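Local coordinates for cellulose-binding protein (Saccharophagus degradans, PDB 2YHG) that probably binds cellulose and may hydrolyse glycosidic bonds, represented by its C-terminal portion, which includes a nucleoside hydrolase-like domain, at residues S273-R279 against D292-T298; L186-N190 against M281-E287; Y385-S390 against V401-N406. One frame throughout, in Å; residues are numbered along the deposited sequence. Where two conformers were deposited one is given.

Interaction 1 of 3, residues S273-R279 against D292-T298; sequences SKQAGVR and DTYYMYT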
loop_
_atom_site.group_PDB
_atom_site.type_symbol
_atom_site.label_atom_id
_atom_site.label_comp_id
_atom_site.label_asym_id
_atom_site.label_seq_id
_atom_site.Cartn_x
_atom_site.Cartn_y
_atom_site.Cartn_z
ATOM N N SER A 273 -9.113 -2.881 -14.348
ATOM C CA SER A 273 -9.209 -4.089 -15.145
ATOM C C SER A 273 -7.886 -4.754 -15.211
ATOM O O SER A 273 -6.836 -4.140 -14.955
ATOM C CB SER A 273 -9.682 -3.775 -16.565
ATOM O OG SER A 273 -8.740 -2.953 -17.224
ATOM N N LYS A 274 -7.920 -6.031 -15.555
ATOM C CA LYS A 274 -6.733 -6.742 -15.987
ATOM C C LYS A 274 -6.477 -6.423 -17.454
ATOM O O LYS A 274 -7.408 -6.316 -18.247
ATOM C CB LYS A 274 -6.912 -8.252 -15.857
ATOM C CG LYS A 274 -7.171 -8.743 -14.474
ATOM C CD LYS A 274 -7.264 -10.246 -14.419
ATOM C CE LYS A 274 -7.920 -10.747 -13.141
ATOM N NZ LYS A 274 -8.285 -12.159 -13.268
ATOM N N GLN A 275 -5.205 -6.289 -17.789
ATOM C CA GLN A 275 -4.770 -6.128 -19.152
ATOM C C GLN A 275 -3.885 -7.272 -19.566
ATOM O O GLN A 275 -3.241 -7.912 -18.713
ATOM C CB GLN A 275 -4.025 -4.795 -19.363
ATOM C CG GLN A 275 -4.837 -3.570 -18.995
ATOM C CD GLN A 275 -4.151 -2.300 -19.392
ATOM O OE1 GLN A 275 -3.224 -2.313 -20.214
ATOM N NE2 GLN A 275 -4.609 -1.180 -18.842
ATOM N N ALA A 276 -3.828 -7.538 -20.867
ATOM C CA ALA A 276 -3.005 -8.608 -21.411
ATOM C C ALA A 276 -1.597 -8.119 -21.723
ATOM O O ALA A 276 -1.389 -7.030 -22.261
ATOM C CB ALA A 276 -3.637 -9.154 -22.710
ATOM N N GLY A 277 -0.606 -8.941 -21.410
ATOM C CA GLY A 277 0.737 -8.724 -21.861
ATOM C C GLY A 277 1.407 -7.488 -21.318
ATOM O O GLY A 277 2.271 -6.906 -21.965
ATOM N N VAL A 278 1.090 -7.106 -20.084
ATOM C CA VAL A 278 1.677 -5.897 -19.469
ATOM C C VAL A 278 3.189 -6.132 -19.349
ATOM O O VAL A 278 3.632 -7.047 -18.641
ATOM C CB VAL A 278 1.071 -5.585 -18.103
ATOM C CG1 VAL A 278 1.730 -4.360 -17.510
ATOM C CG2 VAL A 278 -0.417 -5.343 -18.211
ATOM N N ARG A 279 3.987 -5.339 -20.037
ATOM C CA ARG A 279 5.421 -5.567 -20.101
ATOM C C ARG A 279 6.176 -4.904 -18.961
ATOM O O ARG A 279 5.839 -3.795 -18.540
ATOM C CB ARG A 279 5.978 -5.096 -21.440
ATOM C CG ARG A 279 5.388 -5.794 -22.663
ATOM C CD ARG A 279 5.525 -7.294 -22.606
ATOM N NE ARG A 279 5.148 -7.916 -23.867
ATOM C CZ ARG A 279 4.557 -9.106 -24.009
ATOM N NH1 ARG A 279 4.076 -9.771 -22.980
ATOM N NH2 ARG A 279 4.482 -9.656 -25.224
ATOM N N ASP A 292 2.996 -15.230 -22.891
ATOM C CA ASP A 292 1.701 -14.773 -23.444
ATOM C C ASP A 292 0.782 -15.998 -23.660
ATOM O O ASP A 292 1.258 -17.068 -24.029
ATOM C CB ASP A 292 1.906 -14.087 -24.793
ATOM C CG ASP A 292 2.559 -12.702 -24.693
ATOM O OD1 ASP A 292 2.655 -12.127 -23.546
ATOM O OD2 ASP A 292 2.957 -12.159 -25.738
ATOM N N THR A 293 -0.548 -15.842 -23.492
ATOM C CA THR A 293 -1.182 -14.638 -22.958
ATOM C C THR A 293 -1.271 -14.734 -21.436
ATOM O O THR A 293 -1.606 -15.770 -20.894
ATOM C CB THR A 293 -2.639 -14.515 -23.497
ATOM O OG1 THR A 293 -2.607 -14.755 -24.915
ATOM C CG2 THR A 293 -3.235 -13.167 -23.169
ATOM N N TYR A 294 -0.959 -13.611 -20.772
ATOM C CA TYR A 294 -1.123 -13.487 -19.339
ATOM C C TYR A 294 -1.795 -12.174 -19.027
ATOM O O TYR A 294 -1.682 -11.218 -19.789
ATOM C CB TYR A 294 0.215 -13.613 -18.579
ATOM C CG TYR A 294 1.192 -12.521 -18.886
ATOM C CD1 TYR A 294 2.082 -12.631 -19.943
ATOM C CD2 TYR A 294 1.191 -11.339 -18.160
ATOM C CE1 TYR A 294 2.943 -11.614 -20.259
ATOM C CE2 TYR A 294 2.035 -10.273 -18.506
ATOM C CZ TYR A 294 2.877 -10.421 -19.579
ATOM O OH TYR A 294 3.691 -9.386 -20.005
ATOM N N TYR A 295 -2.445 -12.121 -17.870
ATOM C CA TYR A 295 -3.176 -10.940 -17.447
ATOM C C TYR A 295 -2.655 -10.453 -16.106
ATOM O O TYR A 295 -2.281 -11.267 -15.248
ATOM C CB TYR A 295 -4.676 -11.245 -17.333
ATOM C CG TYR A 295 -5.327 -11.402 -18.678
ATOM C CD1 TYR A 295 -5.310 -12.601 -19.352
ATOM C CD2 TYR A 295 -5.915 -10.308 -19.303
ATOM C CE1 TYR A 295 -5.852 -12.720 -20.632
ATOM C CE2 TYR A 295 -6.464 -10.409 -20.560
ATOM C CZ TYR A 295 -6.416 -11.612 -21.230
ATOM O OH TYR A 295 -6.972 -11.699 -22.494
ATOM N N MET A 296 -2.684 -9.143 -15.906
ATOM C CA MET A 296 -2.306 -8.494 -14.670
ATOM C C MET A 296 -3.185 -7.287 -14.496
ATOM O O MET A 296 -3.473 -6.584 -15.461
ATOM C CB MET A 296 -0.823 -8.019 -14.691
ATOM C CG MET A 296 0.162 -9.168 -14.797
ATOM S SD MET A 296 1.823 -8.533 -15.100
ATOM C CE MET A 296 2.753 -10.057 -14.918
ATOM N N TYR A 297 -3.595 -6.985 -13.261
ATOM C CA TYR A 297 -4.210 -5.708 -12.980
ATOM C C TYR A 297 -3.181 -4.617 -13.181
ATOM O O TYR A 297 -2.030 -4.752 -12.773
ATOM C CB TYR A 297 -4.749 -5.660 -11.566
ATOM C CG TYR A 297 -6.001 -6.466 -11.371
ATOM C CD1 TYR A 297 -7.221 -6.053 -11.862
ATOM C CD2 TYR A 297 -5.971 -7.680 -10.702
ATOM C CE1 TYR A 297 -8.381 -6.805 -11.655
ATOM C CE2 TYR A 297 -7.116 -8.448 -10.522
ATOM C CZ TYR A 297 -8.307 -8.010 -10.994
ATOM O OH TYR A 297 -9.448 -8.772 -10.826
ATOM N N THR A 298 -3.592 -3.497 -13.783
ATOM C CA THR A 298 -2.721 -2.378 -13.949
ATOM C C THR A 298 -3.615 -1.140 -14.098
ATOM O O THR A 298 -4.823 -1.251 -14.247
ATOM C CB THR A 298 -1.748 -2.583 -15.130
ATOM O OG1 THR A 298 -0.685 -1.616 -15.076
ATOM C CG2 THR A 298 -2.475 -2.515 -16.471
HETATM O O HOH W 1 -6.471 -1.372 -16.580
HETATM O O HOH W 2 -0.608 -8.647 -18.376
#
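R279 meets D292 end-on, NH1 to OD1 at 2.8 Å and NH2 to OD2 at 3.0 Å, each oxygen offering its syn lone pair. The guanidinium and carboxylate lie almost in one plane, 1° apart, so the salt bridge is a flat two-pronged fork that fixes the rotation of both groups. R279 sets off away from the other segment, and a bend at chi2 (-56°) brings its end back to the carboxylate. R279 NH1 also donates to Y294 OH at 3.0 Å, again in the guanidinium plane. Y294 OH in turn donates to V278 O at 2.7 Å, coming from above the carbonyl plane rather than along a lone pair. CA of G277 rests over one face of the Y294 ring, a CH-pi contact, while Y294 O accepts the amide of G277. Beyond G277 the chains run as a two-stranded antiparallel ribbon, strand 273-276 against strand 295-298, their directions 130° apart. Q275 and M296 form its hydrogen-bonded pair, exchanging N-H and O both ways. Backbone bonds from Y297 to Y204 and R206 set the ribbon beside strand 203-207, the edge of the parallel sheet; M296 packs on helix 190-198. K274 lies extended across Y297, CG almost over the ring centre at 3.6 Å and CE beyond it near OH. On the face shared by Q275 and T298, the methyl CG2 of T298 presses against the amide end of Q275, 3.4 Å from CD, with V278 CG2 meeting the same methyl tip to tip; T298 OG1 is bonded to R206 O. Water 1 joins S273 OG, Q275 NE2 and T298 O. Water 2 donates to Q275 O and Y294 O and accepts from V278 N.

Interaction 2 of 3, residues L186-N190 against M281-E287; sequences LGQDN and MSCMSGE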
loop_
_atom_site.group_PDB
_atom_site.type_symbol
_atom_site.label_atom_id
_atom_site.label_comp_id
_atom_site.label_asym_id
_atom_site.label_seq_id
_atom_site.Cartn_x
_atom_site.Cartn_y
_atom_site.Cartn_z
ATOM N N LEU A 186 6.199 -2.189 -11.588
ATOM C CA LEU A 186 6.731 -2.035 -12.939
ATOM C C LEU A 186 7.136 -3.299 -13.666
ATOM O O LEU A 186 7.288 -3.249 -14.896
ATOM C CB LEU A 186 7.875 -1.020 -12.995
ATOM C CG LEU A 186 7.415 0.428 -12.878
ATOM C CD1 LEU A 186 8.533 1.334 -12.343
ATOM C CD2 LEU A 186 6.961 0.934 -14.243
ATOM N N GLY A 187 7.385 -4.417 -13.010
ATOM C CA GLY A 187 7.863 -5.635 -13.653
ATOM C C GLY A 187 9.349 -5.602 -13.822
ATOM O O GLY A 187 9.918 -4.960 -14.717
ATOM N N GLN A 188 10.044 -6.251 -12.881
ATOM C CA GLN A 188 11.481 -6.197 -12.815
ATOM C C GLN A 188 12.115 -7.581 -12.751
ATOM O O GLN A 188 13.324 -7.689 -12.596
ATOM C CB GLN A 188 11.954 -5.325 -11.662
ATOM C CG GLN A 188 11.474 -3.885 -11.801
ATOM C CD GLN A 188 11.827 -3.090 -10.580
ATOM O OE1 GLN A 188 13.006 -2.900 -10.299
ATOM N NE2 GLN A 188 10.839 -2.632 -9.832
ATOM N N ASP A 189 11.330 -8.628 -12.933
ATOM C CA ASP A 189 11.870 -9.907 -13.310
ATOM C C ASP A 189 10.795 -10.720 -13.978
ATOM O O ASP A 189 9.609 -10.391 -13.976
ATOM C CB ASP A 189 12.592 -10.655 -12.172
ATOM C CG ASP A 189 11.705 -11.242 -11.085
ATOM O OD1 ASP A 189 10.462 -11.211 -11.203
ATOM O OD2 ASP A 189 12.302 -11.746 -10.094
ATOM N N ASN A 190 11.221 -11.836 -14.577
ATOM C CA ASN A 190 10.331 -12.743 -15.287
ATOM C C ASN A 190 9.539 -13.642 -14.337
ATOM O O ASN A 190 8.601 -14.306 -14.763
ATOM C CB ASN A 190 11.141 -13.553 -16.309
ATOM C CG ASN A 190 12.307 -14.259 -15.684
ATOM O OD1 ASN A 190 12.110 -15.016 -14.729
ATOM N ND2 ASN A 190 13.500 -14.103 -16.268
ATOM N N MET A 281 10.036 -3.664 -17.228
ATOM C CA MET A 281 11.018 -2.657 -17.562
ATOM C C MET A 281 12.021 -3.152 -18.580
ATOM O O MET A 281 12.148 -4.334 -18.868
ATOM C CB MET A 281 11.729 -2.202 -16.291
ATOM C CG MET A 281 10.785 -1.614 -15.248
ATOM S SD MET A 281 11.578 -0.816 -13.838
ATOM C CE MET A 281 11.951 0.779 -14.555
ATOM N N SER A 282 12.793 -2.202 -19.113
ATOM C CA SER A 282 13.680 -2.484 -20.241
ATOM C C SER A 282 14.757 -3.505 -19.914
ATOM O O SER A 282 15.181 -4.230 -20.814
ATOM C CB SER A 282 14.334 -1.207 -20.726
ATOM O OG SER A 282 15.180 -0.672 -19.736
ATOM N N CYS A 283 15.115 -3.659 -18.637
ATOM C CA CYS A 283 16.104 -4.622 -18.227
ATOM C C CYS A 283 15.622 -6.060 -18.269
ATOM O O CYS A 283 16.443 -6.958 -18.071
ATOM C CB CYS A 283 16.687 -4.281 -16.849
ATOM S SG CYS A 283 15.523 -4.074 -15.419
ATOM N N MET A 284 14.350 -6.275 -18.626
ATOM C CA MET A 284 13.840 -7.607 -18.862
ATOM C C MET A 284 13.139 -7.710 -20.225
ATOM O O MET A 284 12.294 -8.585 -20.435
ATOM C CB MET A 284 12.920 -8.097 -17.737
ATOM C CG MET A 284 11.688 -7.261 -17.491
ATOM S SD MET A 284 10.549 -7.986 -16.306
ATOM C CE MET A 284 10.088 -9.491 -17.202
ATOM N N SER A 285 13.596 -6.912 -21.178
ATOM C CA SER A 285 13.006 -6.937 -22.490
ATOM C C SER A 285 13.017 -8.338 -23.098
ATOM O O SER A 285 13.967 -9.081 -22.983
ATOM C CB SER A 285 13.729 -5.953 -23.386
ATOM O OG SER A 285 15.079 -6.276 -23.460
ATOM N N GLY A 286 11.905 -8.678 -23.729
ATOM C CA GLY A 286 11.780 -9.963 -24.412
ATOM C C GLY A 286 11.354 -11.104 -23.503
ATOM O O GLY A 286 10.983 -12.160 -24.011
ATOM N N GLU A 287 11.480 -10.956 -22.179
ATOM C CA GLU A 287 11.256 -12.066 -21.258
ATOM C C GLU A 287 9.782 -12.301 -20.986
ATOM O O GLU A 287 9.393 -13.443 -20.754
ATOM C CB GLU A 287 12.001 -11.840 -19.969
ATOM C CG GLU A 287 13.512 -11.804 -20.146
ATOM C CD GLU A 287 14.270 -11.526 -18.891
ATOM O OE1 GLU A 287 13.717 -11.646 -17.779
ATOM O OE2 GLU A 287 15.468 -11.186 -18.996
#
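G187 O accepts the amide of M281 at 2.8 Å, nearly straight and in the carbonyl plane. This bond joins the loop between strand 180-185 and helix 190-198, in the nucleoside hydrolase-like domain, to the segment that leads back from strand 273-276. Two methionines flank it. The M281 side chain runs alongside Q188, pointing the same way, with SD 3.7 Å from Q188 CG, and its CG packs 3.7 Å from CB of L186. M284 is turned the other way along the loop: with CG set between its backbone N and carbonyl carbon (chi1 60°), SD lies 3.5 Å from both G187 O and D189 O, and the bend at chi3 carries CE to 3.4 Å from D189 O. C283, between the two, is tied to C68 by a disulfide.

The next shell holds the loop in shape. Q188 NE2 donates to I185 O and W151 O; its side chain is about 4 Å from a bound calcium ion, of which W151 is a ligand, consistent with a second-shell role there. D189 is the N-cap of helix 190-198, its OD1 accepting from G192 N and also from C154 N. Just past it, in one of its two conformers, N190 accepts the amide N-H of M119 at OD1 and directs ND2 to E287 OE1 from above the carboxylate plane. The same E287 OE1 is bonded to Y117 OH.

Interaction 3 of 3, residues Y385-S390 against V401-N406; sequences YSGSVS and VQIPSN. With MG (magnesium ion), chain E.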
loop_
_atom_site.group_PDB
_atom_site.type_symbol
_atom_site.label_atom_id
_atom_site.label_comp_id
_atom_site.label_asym_id
_atom_site.label_seq_id
_atom_site.Cartn_x
_atom_site.Cartn_y
_atom_site.Cartn_z
ATOM N N TYR A 385 -22.159 2.331 -10.827
ATOM C CA TYR A 385 -23.170 3.236 -11.333
ATOM C C TYR A 385 -22.544 4.116 -12.381
ATOM O O TYR A 385 -21.448 4.644 -12.185
ATOM C CB TYR A 385 -23.730 4.055 -10.178
ATOM C CG TYR A 385 -24.813 4.984 -10.608
ATOM C CD1 TYR A 385 -25.970 4.487 -11.169
ATOM C CD2 TYR A 385 -24.680 6.336 -10.466
ATOM C CE1 TYR A 385 -26.982 5.343 -11.620
ATOM C CE2 TYR A 385 -25.683 7.213 -10.912
ATOM C CZ TYR A 385 -26.814 6.698 -11.505
ATOM O OH TYR A 385 -27.787 7.554 -11.981
ATOM N N SER A 386 -23.242 4.313 -13.492
ATOM C CA SER A 386 -22.645 5.052 -14.591
ATOM C C SER A 386 -22.925 6.533 -14.566
ATOM O O SER A 386 -22.287 7.285 -15.292
ATOM C CB SER A 386 -23.057 4.495 -15.945
ATOM O OG SER A 386 -24.404 4.790 -16.196
ATOM N N GLY A 387 -23.888 6.961 -13.768
ATOM C CA GLY A 387 -24.343 8.336 -13.762
ATOM C C GLY A 387 -23.766 9.167 -12.639
ATOM O O GLY A 387 -22.810 8.781 -11.957
ATOM N N SER A 388 -24.281 10.380 -12.546
ATOM C CA SER A 388 -23.871 11.337 -11.532
ATOM C C SER A 388 -24.765 11.180 -10.298
ATOM O O SER A 388 -25.895 10.681 -10.380
ATOM C CB SER A 388 -23.942 12.768 -12.060
ATOM O OG SER A 388 -25.263 13.086 -12.443
ATOM N N VAL A 389 -24.208 11.589 -9.159
ATOM C CA VAL A 389 -24.869 11.443 -7.881
ATOM C C VAL A 389 -24.740 12.740 -7.129
ATOM O O VAL A 389 -23.632 13.182 -6.845
ATOM C CB VAL A 389 -24.260 10.276 -7.053
ATOM C CG1 VAL A 389 -24.889 10.221 -5.641
ATOM C CG2 VAL A 389 -24.425 8.963 -7.770
ATOM N N SER A 390 -25.872 13.333 -6.780
ATOM C CA SER A 390 -25.901 14.569 -6.020
ATOM C C SER A 390 -25.744 14.338 -4.521
ATOM O O SER A 390 -26.379 13.445 -3.943
ATOM C CB SER A 390 -27.219 15.290 -6.292
ATOM O OG SER A 390 -27.357 15.553 -7.662
ATOM N N VAL A 401 -27.119 12.094 0.506
ATOM C CA VAL A 401 -26.874 11.541 -0.812
ATOM C C VAL A 401 -28.184 11.153 -1.457
ATOM O O VAL A 401 -28.959 10.381 -0.900
ATOM C CB VAL A 401 -25.957 10.301 -0.704
ATOM C CG1 VAL A 401 -25.675 9.764 -2.098
ATOM C CG2 VAL A 401 -24.690 10.621 0.030
ATOM N N GLN A 402 -28.432 11.666 -2.658
ATOM C CA GLN A 402 -29.599 11.282 -3.423
ATOM C C GLN A 402 -29.264 10.068 -4.268
ATOM O O GLN A 402 -28.466 10.173 -5.202
ATOM C CB GLN A 402 -30.037 12.459 -4.288
ATOM C CG GLN A 402 -30.653 13.551 -3.486
ATOM C CD GLN A 402 -31.293 14.599 -4.354
ATOM O OE1 GLN A 402 -30.605 15.468 -4.864
ATOM N NE2 GLN A 402 -32.573 14.423 -4.670
ATOM N N ILE A 403 -29.861 8.931 -3.962
ATOM C CA ILE A 403 -29.627 7.708 -4.724
ATOM C C ILE A 403 -30.545 7.737 -5.932
ATOM O O ILE A 403 -31.765 7.745 -5.798
ATOM C CB ILE A 403 -29.944 6.470 -3.887
ATOM C CG1 ILE A 403 -29.213 6.468 -2.559
ATOM C CG2 ILE A 403 -29.683 5.207 -4.709
ATOM C CD1 ILE A 403 -27.707 6.476 -2.666
ATOM N N PRO A 404 -29.995 7.782 -7.155
ATOM C CA PRO A 404 -30.877 7.909 -8.332
ATOM C C PRO A 404 -31.878 6.780 -8.422
ATOM O O PRO A 404 -31.587 5.629 -8.138
ATOM C CB PRO A 404 -29.889 7.910 -9.503
ATOM C CG PRO A 404 -28.646 8.532 -8.895
ATOM C CD PRO A 404 -28.570 7.876 -7.530
ATOM N N SER A 405 -33.048 7.100 -9.004
ATOM C CA SER A 405 -34.046 6.101 -9.271
ATOM C C SER A 405 -33.600 5.023 -10.230
ATOM O O SER A 405 -34.086 3.910 -10.162
ATOM C CB SER A 405 -35.314 6.761 -9.806
ATOM O OG SER A 405 -35.898 7.600 -8.833
ATOM N N ASN A 406 -32.604 5.346 -11.070
ATOM C CA ASN A 406 -32.118 4.420 -12.087
ATOM C C ASN A 406 -30.872 3.658 -11.643
ATOM O O ASN A 406 -30.244 2.986 -12.455
ATOM C CB ASN A 406 -31.862 5.129 -13.434
ATOM C CG ASN A 406 -30.718 6.097 -13.387
ATOM O OD1 ASN A 406 -29.969 6.126 -12.405
ATOM N ND2 ASN A 406 -30.503 6.839 -14.489
HETATM MG MG MG E . -19.236 4.926 -11.641
HETATM O O HOH W 3 -28.288 11.866 -7.373
HETATM O O HOH W 4 -18.578 4.529 -13.836
#
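The hydroxyl of Y385 donates to N406 OD1 at 2.6 Å, in the plane of the amide carbonyl and on one of its lone pairs. The acceptor lies at the edge of the phenol ring, and the amide is turned 54° from the ring plane. N406 starts to one side, and a chi1 of 68° swings its amide round to the tyrosine. P404 approaches the same end of Y385: its CB is 3.3 Å from OH, and its CG is 3.7 Å from CZ, coming in obliquely. The ring is further held by its own loop, which curls back so that G387 N sits over one face, toward the rim. With CG anti to the backbone N (chi1 -178°), the Y385 ring reaches the 401-406 segment while the carbonyl behind it serves a metal. Y385 O binds the magnesium ion at 2.3 Å, together with water 4, G380 and D383; the residue therefore links the cation site to the loop at N406.

Farther along, V389 CG1 meets V401 CG1 at 3.7 Å, and CG2 of V389 lies more loosely beside P404 CD. S390 O then accepts Q402 N at 3.0 Å, the donor almost in line with the carbonyl. Water 3 completes this end, accepting from S390 N and donating to Q402 O, a bridge next to the direct backbone bond. Y385, V389 and P404 all pack on I412 and V401 on I414, both from strand 411-420 of the four-stranded sheet, whereas strand 398-402 belongs to the three-stranded one. The contact thus lies where two sheets face each other, consistent with a beta sandwich in the C-terminal domain.

Overall arrangement
From the N terminus, the 186-190 loop leaves the parallel sheet of the nucleoside hydrolase-like domain and meets its partner in interaction 2 after 90 intervening residues. Interaction 1 opens inside the length of chain closed by interaction 2, at 273-279, directly before 281-287, and closes at 292-298, after it; the two contacts therefore cross, their segments alternating, with centres about 14 Å apart. Together they pin the 273-298 excursion both to the loop after strand 180-185 and, through strand 295-298, to the sheet edge at 203-207. Interaction 3 comes later in series, closing a ten-residue connection that includes strand 391-392 in the C-terminal domain; its centre lies about 32 Å from that of interaction 1 and 43 Å from that of interaction 2.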